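Local coordinates for uncharacterized protein (Pseudomonas aeruginosa, PDB 6P8P), which is a HORMA-domain protein of a type III CBASS system and probably helps regulate a cGAS-like CD-NTase enzyme in bacteriophage immunity, at residues L18-W21 / D22-E26; P105-K108 / E109-G112; L111-V114 / Q115-K119. The protein carries 2 engineered substitutions. All coordinates share one frame; numbering follows the deposited sequence.

Interaction 1. Residues L18-W21 / D22-E26; sequences LQTW and DAIVE
Helix 17-29 carries this contact, in which Val25 packs one turn beyond Trp21 and lays a methyl over its indole. Val25 CG2 lies 3.7 Å from the centroid of the five-membered ring of Trp21, 18° off the ring normal. This is a CH-pi contact on one ring face. Val25 CG2 is also 3.5 Å from Trp21 NE1. Trp21 has CG anti to its backbone N (chi1 -178°), beside the carbonyl carbon. The indole therefore leans along the helix toward the next turn, where Val25 stands. Ile24 meets another part of the ring. Ile24 CG2 is 4.1 Å from Trp21 CZ3, and the two side chains run nearly perpendicular to each other.

The backbone is regular alpha-helix, with bonds running from each residue to the fourth before it. The shortest is Val25 N to Trp21 O, 2.8 Å. In the HORMA fold of this chain the helix lies against the mixed sheet, with Ile24 on Ile72 and Thr20 on Cys74 of strand 69-75, while Trp21 packs on Ala47 and Ile51 of helix 44-52.

Thr20 and Ile24 run alongside each other, with Thr20 CG2 4.1 Å from Ile24 CD1. The polar ends find partners beyond the two segments: Trp21 NE1 is hydrogen-bonded to Leu40 O, and Thr20 OG1 to Asp16 O and Ser11 OG. On the more exposed side, Leu18 CD2 comes to 3.5 Å from Asp22 OD2.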
loop_
_atom_site.group_PDB
_atom_site.type_symbol
_atom_site.label_atom_id
_atom_site.label_comp_id
_atom_site.label_asym_id
_atom_site.label_seq_id
_atom_site.Cartn_x
_atom_site.Cartn_y
_atom_site.Cartn_z
ATOM N N LEU A 18 -4.797 -7.218 4.978
ATOM C CA LEU A 18 -5.964 -6.371 4.754
ATOM C C LEU A 18 -7.104 -6.733 5.711
ATOM O O LEU A 18 -7.821 -5.853 6.207
ATOM C CB LEU A 18 -6.408 -6.484 3.293
ATOM C CG LEU A 18 -7.653 -5.692 2.911
ATOM C CD1 LEU A 18 -7.501 -5.091 1.481
ATOM C CD2 LEU A 18 -8.873 -6.580 2.931
ATOM N N GLN A 19 -7.298 -8.029 5.983
ATOM C CA GLN A 19 -8.301 -8.410 6.969
ATOM C C GLN A 19 -7.969 -7.830 8.333
ATOM O O GLN A 19 -8.873 -7.477 9.092
ATOM C CB GLN A 19 -8.407 -9.935 7.064
ATOM C CG GLN A 19 -8.932 -10.590 5.817
ATOM C CD GLN A 19 -8.828 -12.091 5.860
ATOM O OE1 GLN A 19 -7.836 -12.640 6.357
ATOM N NE2 GLN A 19 -9.847 -12.781 5.319
ATOM N N THR A 20 -6.681 -7.741 8.657
ATOM C CA THR A 20 -6.244 -7.145 9.912
ATOM C C THR A 20 -6.605 -5.667 9.948
ATOM O O THR A 20 -7.210 -5.184 10.902
ATOM C CB THR A 20 -4.731 -7.312 10.063
ATOM O OG1 THR A 20 -4.351 -8.706 9.961
ATOM C CG2 THR A 20 -4.262 -6.737 11.423
ATOM N N TRP A 21 -6.295 -4.933 8.877
ATOM C CA TRP A 21 -6.675 -3.513 8.862
ATOM C C TRP A 21 -8.179 -3.327 8.963
ATOM O O TRP A 21 -8.652 -2.461 9.707
ATOM C CB TRP A 21 -6.170 -2.849 7.594
ATOM C CG TRP A 21 -6.447 -1.395 7.497
ATOM C CD1 TRP A 21 -7.196 -0.786 6.542
ATOM C CD2 TRP A 21 -5.996 -0.368 8.385
ATOM N NE1 TRP A 21 -7.203 0.586 6.753
ATOM C CE2 TRP A 21 -6.491 0.856 7.898
ATOM C CE3 TRP A 21 -5.195 -0.362 9.537
ATOM C CZ2 TRP A 21 -6.194 2.069 8.495
ATOM C CZ3 TRP A 21 -4.924 0.854 10.162
ATOM C CH2 TRP A 21 -5.429 2.053 9.637
ATOM N N ASP A 22 -8.947 -4.136 8.233
ATOM C CA ASP A 22 -10.398 -4.031 8.307
ATOM C C ASP A 22 -10.891 -4.248 9.740
ATOM O O ASP A 22 -11.796 -3.551 10.202
ATOM C CB ASP A 22 -11.038 -5.043 7.356
ATOM C CG ASP A 22 -11.050 -4.586 5.913
ATOM O OD1 ASP A 22 -10.688 -3.433 5.628
ATOM O OD2 ASP A 22 -11.437 -5.408 5.040
ATOM N N ALA A 23 -10.265 -5.171 10.477
ATOM C CA ALA A 23 -10.691 -5.404 11.861
ATOM C C ALA A 23 -10.372 -4.195 12.725
ATOM O O ALA A 23 -11.157 -3.834 13.616
ATOM C CB ALA A 23 -10.030 -6.662 12.436
ATOM N N ILE A 24 -9.225 -3.548 12.448
ATOM C CA ILE A 24 -8.822 -2.340 13.174
ATOM C C ILE A 24 -9.741 -1.176 12.843
ATOM O O ILE A 24 -10.150 -0.414 13.724
ATOM C CB ILE A 24 -7.349 -2.009 12.862
ATOM C CG1 ILE A 24 -6.447 -3.092 13.466
ATOM C CG2 ILE A 24 -6.977 -0.628 13.380
ATOM C CD1 ILE A 24 -5.004 -3.069 12.987
ATOM N N VAL A 25 -10.111 -1.037 11.585
ATOM C CA VAL A 25 -11.035 0.025 11.216
ATOM C C VAL A 25 -12.369 -0.151 11.936
ATOM O O VAL A 25 -12.973 0.812 12.415
ATOM C CB VAL A 25 -11.241 0.037 9.697
ATOM C CG1 VAL A 25 -12.347 1.029 9.324
ATOM C CG2 VAL A 25 -9.926 0.391 8.975
ATOM N N GLU A 26 -12.857 -1.378 12.008
ATOM C CA GLU A 26 -14.116 -1.604 12.719
ATOM C C GLU A 26 -13.987 -1.271 14.210
ATOM O O GLU A 26 -14.879 -0.647 14.795
ATOM C CB GLU A 26 -14.575 -3.045 12.512
ATOM C CG GLU A 26 -15.938 -3.337 13.158
ATOM C CD GLU A 26 -17.081 -2.533 12.576
ATOM O OE1 GLU A 26 -16.953 -2.035 11.437
ATOM O OE2 GLU A 26 -18.112 -2.395 13.272
#

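Interaction 2. Residues P105-K108 / E109-G112; sequences PCPK and EQLG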
loop_
_atom_site.group_PDB
_atom_site.type_symbol
_atom_site.label_atom_id
_atom_site.label_comp_id
_atom_site.label_asym_id
_atom_site.label_seq_id
_atom_site.Cartn_x
_atom_site.Cartn_y
_atom_site.Cartn_z
ATOM N N PRO A 105 3.079 3.018 12.573
ATOM C CA PRO A 105 4.506 2.702 12.608
ATOM C C PRO A 105 4.991 2.277 11.234
ATOM O O PRO A 105 4.305 1.566 10.495
ATOM C CB PRO A 105 4.602 1.558 13.643
ATOM C CG PRO A 105 3.269 0.828 13.449
ATOM C CD PRO A 105 2.256 1.941 13.144
ATOM N N CYS A 106 6.212 2.692 10.925
ATOM C CA CYS A 106 6.773 2.442 9.622
ATOM C C CYS A 106 8.287 2.353 9.667
ATOM O O CYS A 106 8.922 3.199 10.294
ATOM C CB CYS A 106 6.342 3.572 8.681
ATOM S SG CYS A 106 7.005 3.479 6.980
ATOM N N PRO A 107 8.878 1.358 9.021
ATOM C CA PRO A 107 10.348 1.304 8.967
ATOM C C PRO A 107 10.895 2.579 8.346
ATOM O O PRO A 107 10.363 3.081 7.362
ATOM C CB PRO A 107 10.640 0.078 8.090
ATOM C CG PRO A 107 9.365 -0.682 7.990
ATOM C CD PRO A 107 8.255 0.312 8.199
ATOM N N LYS A 108 11.952 3.124 8.949
ATOM C CA LYS A 108 12.427 4.439 8.539
ATOM C C LYS A 108 12.722 4.487 7.046
ATOM O O LYS A 108 12.460 5.510 6.402
ATOM C CB LYS A 108 13.667 4.833 9.344
ATOM C CG LYS A 108 14.101 6.291 9.150
ATOM C CD LYS A 108 15.308 6.642 10.048
ATOM C CE LYS A 108 15.822 8.045 9.736
ATOM N NZ LYS A 108 17.166 8.280 10.335
ATOM N N GLU A 109 13.224 3.387 6.477
ATOM C CA GLU A 109 13.608 3.384 5.068
ATOM C C GLU A 109 12.409 3.503 4.134
ATOM O O GLU A 109 12.577 3.898 2.975
ATOM C CB GLU A 109 14.400 2.115 4.718
ATOM C CG GLU A 109 13.646 0.803 4.811
ATOM C CD GLU A 109 14.313 -0.304 3.981
ATOM O OE1 GLU A 109 14.204 -1.496 4.347
ATOM O OE2 GLU A 109 14.952 0.021 2.955
ATOM N N GLN A 110 11.208 3.165 4.601
ATOM C CA GLN A 110 10.009 3.290 3.780
ATOM C C GLN A 110 9.236 4.573 4.057
ATOM O O GLN A 110 8.207 4.805 3.432
ATOM C CB GLN A 110 9.117 2.066 3.986
ATOM C CG GLN A 110 9.781 0.751 3.499
ATOM C CD GLN A 110 8.806 -0.407 3.354
ATOM O OE1 GLN A 110 8.022 -0.484 2.390
ATOM N NE2 GLN A 110 8.853 -1.326 4.314
ATOM N N LEU A 111 9.705 5.423 4.968
ATOM C CA LEU A 111 8.878 6.549 5.370
ATOM C C LEU A 111 8.623 7.493 4.209
ATOM O O LEU A 111 7.574 8.141 4.140
ATOM C CB LEU A 111 9.542 7.336 6.501
ATOM C CG LEU A 111 9.197 7.021 7.924
ATOM C CD1 LEU A 111 10.003 8.013 8.837
ATOM C CD2 LEU A 111 7.729 7.096 8.188
ATOM N N GLY A 112 9.602 7.651 3.329
ATOM C CA GLY A 112 9.451 8.559 2.208
ATOM C C GLY A 112 8.220 8.250 1.386
ATOM O O GLY A 112 7.347 9.105 1.199
#
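The first torsion of Cys106 (chi1 178°) puts SG anti to the backbone N, against Gln110 CB. The first torsion of Leu111 is unusual (chi1 -94°), and its CD2 lies against the same cysteine. The contact is the turn between strand 101-106 and helix 111-119. It opens the crossover of a beta-alpha-beta unit that returns to the sheet in strand 125-129, parallel to the first strand.

Cys106 SG lies 3.9 Å from Gln110 CB and 3.8 Å from Gln110 C. Cys106 CB touches Leu111 CD2 at 3.8 Å. The last residue of the strand thus packs on the residues that lead into the helix. Leu111 is also covered by Ala127 and Asp129 of strand 125-129.

Two backbone hydrogen bonds bend the chain, each from residue i+3 back to residue i. Gln110 N donates to Pro107 O at 2.9 Å. Leu111 N donates to Lys108 O at 3.1 Å. They close two overlapping turns, 107-110 and 108-111.

Gln110 extends from these turns past Pro107, and the two side chains cross obliquely. Its amide is held at both ends. OE1 accepts from Trp113 NE1, and NE2 donates to Asp53 OD2. These bonds fix which way the amide is turned. The Gln110 side chain packs on Ala52 of the second subunit. A calcium ion lies nearby, about 4 Å from that side chain, but nearness alone does not make the residue a ligand. Gln110 NE2 rests 3.8 Å from Pro107 CG.

Interaction 3. Residues L111-V114 / Q115-K119; sequences LGWV and QSALK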
loop_
_atom_site.group_PDB
_atom_site.type_symbol
_atom_site.label_atom_id
_atom_site.label_comp_id
_atom_site.label_asym_id
_atom_site.label_seq_id
_atom_site.Cartn_x
_atom_site.Cartn_y
_atom_site.Cartn_z
ATOM N N LEU A 111 9.705 5.423 4.968
ATOM C CA LEU A 111 8.878 6.549 5.370
ATOM C C LEU A 111 8.623 7.493 4.209
ATOM O O LEU A 111 7.574 8.141 4.140
ATOM C CB LEU A 111 9.542 7.336 6.501
ATOM C CG LEU A 111 9.197 7.021 7.924
ATOM C CD1 LEU A 111 10.003 8.013 8.837
ATOM C CD2 LEU A 111 7.729 7.096 8.188
ATOM N N GLY A 112 9.602 7.651 3.329
ATOM C CA GLY A 112 9.451 8.559 2.208
ATOM C C GLY A 112 8.220 8.250 1.386
ATOM O O GLY A 112 7.347 9.105 1.199
ATOM N N TRP A 113 8.113 7.012 0.905
ATOM C CA TRP A 113 6.965 6.679 0.072
ATOM C C TRP A 113 5.692 6.587 0.902
ATOM O O TRP A 113 4.627 7.025 0.455
ATOM C CB TRP A 113 7.232 5.397 -0.729
ATOM C CG TRP A 113 6.919 4.059 -0.116
ATOM C CD1 TRP A 113 7.816 3.153 0.396
ATOM C CD2 TRP A 113 5.629 3.440 -0.033
ATOM N NE1 TRP A 113 7.141 2.028 0.822
ATOM C CE2 TRP A 113 5.804 2.185 0.573
ATOM C CE3 TRP A 113 4.337 3.843 -0.385
ATOM C CZ2 TRP A 113 4.737 1.313 0.806
ATOM C CZ3 TRP A 113 3.298 2.977 -0.168
ATOM C CH2 TRP A 113 3.498 1.741 0.444
ATOM N N VAL A 114 5.792 6.085 2.130
ATOM C CA VAL A 114 4.587 5.901 2.932
ATOM C C VAL A 114 3.971 7.238 3.294
ATOM O O VAL A 114 2.753 7.397 3.225
ATOM C CB VAL A 114 4.915 5.052 4.166
ATOM C CG1 VAL A 114 3.771 5.113 5.160
ATOM C CG2 VAL A 114 5.177 3.639 3.733
ATOM N N GLN A 115 4.780 8.207 3.736
ATOM C CA GLN A 115 4.208 9.488 4.138
ATOM C C GLN A 115 3.569 10.196 2.952
ATOM O O GLN A 115 2.487 10.778 3.083
ATOM C CB GLN A 115 5.273 10.366 4.807
ATOM C CG GLN A 115 5.757 9.762 6.129
ATOM C CD GLN A 115 6.682 10.666 6.925
ATOM O OE1 GLN A 115 6.602 10.752 8.165
ATOM N NE2 GLN A 115 7.579 11.331 6.226
ATOM N N SER A 116 4.198 10.106 1.767
ATOM C CA SER A 116 3.591 10.677 0.568
ATOM C C SER A 116 2.287 9.984 0.205
ATOM O O SER A 116 1.322 10.640 -0.188
ATOM C CB SER A 116 4.573 10.602 -0.608
ATOM O OG SER A 116 5.677 11.438 -0.387
ATOM N N ALA A 117 2.253 8.657 0.277
ATOM C CA ALA A 117 1.043 7.913 -0.037
ATOM C C ALA A 117 -0.085 8.262 0.914
ATOM O O ALA A 117 -1.245 8.348 0.500
ATOM C CB ALA A 117 1.326 6.414 -0.004
ATOM N N LEU A 118 0.219 8.430 2.199
ATOM C CA LEU A 118 -0.828 8.786 3.146
ATOM C C LEU A 118 -1.356 10.187 2.880
ATOM O O LEU A 118 -2.563 10.439 3.010
ATOM C CB LEU A 118 -0.295 8.701 4.574
ATOM C CG LEU A 118 -0.055 7.306 5.091
ATOM C CD1 LEU A 118 0.549 7.333 6.509
ATOM C CD2 LEU A 118 -1.337 6.471 5.152
ATOM N N LYS A 119 -0.459 11.111 2.535
ATOM C CA LYS A 119 -0.826 12.509 2.353
ATOM C C LYS A 119 -1.844 12.674 1.242
ATOM O O LYS A 119 -2.593 13.658 1.239
ATOM C CB LYS A 119 0.430 13.327 2.083
ATOM C CG LYS A 119 0.198 14.800 1.835
ATOM C CD LYS A 119 1.533 15.508 1.595
ATOM C CE LYS A 119 1.380 16.736 0.704
ATOM N NZ LYS A 119 2.708 17.266 0.288
HETATM O O HOH W 1 7.783 11.744 1.966
#
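Apolar contacts join Val114 to Leu118 and Trp113 to Ala117, each pair one turn apart on helix 111-119. Val114 and Leu118 extend in the same direction as neighbours, with Val114 CG1 4.1 Å from Leu118 CD1. Ala117 CB approaches the six-membered ring of Trp113 obliquely, 4.0 Å from Trp113 CZ3. Trp113 CG stands between the backbone N and the carbonyl carbon (chi1 87°). This sets the indole beside Val114, whose CG2 sits 3.5 Å above the plane of the Trp113 ring, over its centre. The aliphatic part of Gln115 crosses Leu111, with Gln115 CG 3.9 Å from Leu111 CD2.

Backbone hydrogen bonds follow the alpha-helical pattern. Gln115 N to Leu111 O is 2.8 Å. Ser116 N to Gly112 O is weak, 3.4 Å.

One water adds a bridge on the exposed side. The water donates to Gly112 O at 2.8 Å and is also hydrogen-bonded to Ser116 OG.

The helix is the crossover of the beta-alpha-beta unit. Val114 and Leu118 face Ala127 of strand 125-129. Val46 of helix 44-52 packs on Val114, Ala117 and Leu118. Leu18 of the second subunit rests on Ser116, and Ala52 of that subunit on Trp113.

Overall arrangement
Interactions 2 and 3 are consecutive. They share Leu111 and Gly112, and Cys106 SG of the first touches Val114 CG2 of the second at 3.7 Å. Together they form the start and body of one crossover helix. Interaction 1 lies apart, its centre about 20 Å from that of interaction 3 and across the chain's centre from interaction 2. Interactions 1 and 3 are both partly buried and combine alpha-helical bonds with a tryptophan covered by a valine methyl. Interaction 2 is a surface turn with i to i+3 backbone bonds and a tethered glutamine amide. Helix 44-52 packs against all three. Across the dimer, Leu18 of interaction 1 meets Ala117 of interaction 3 from the other subunit.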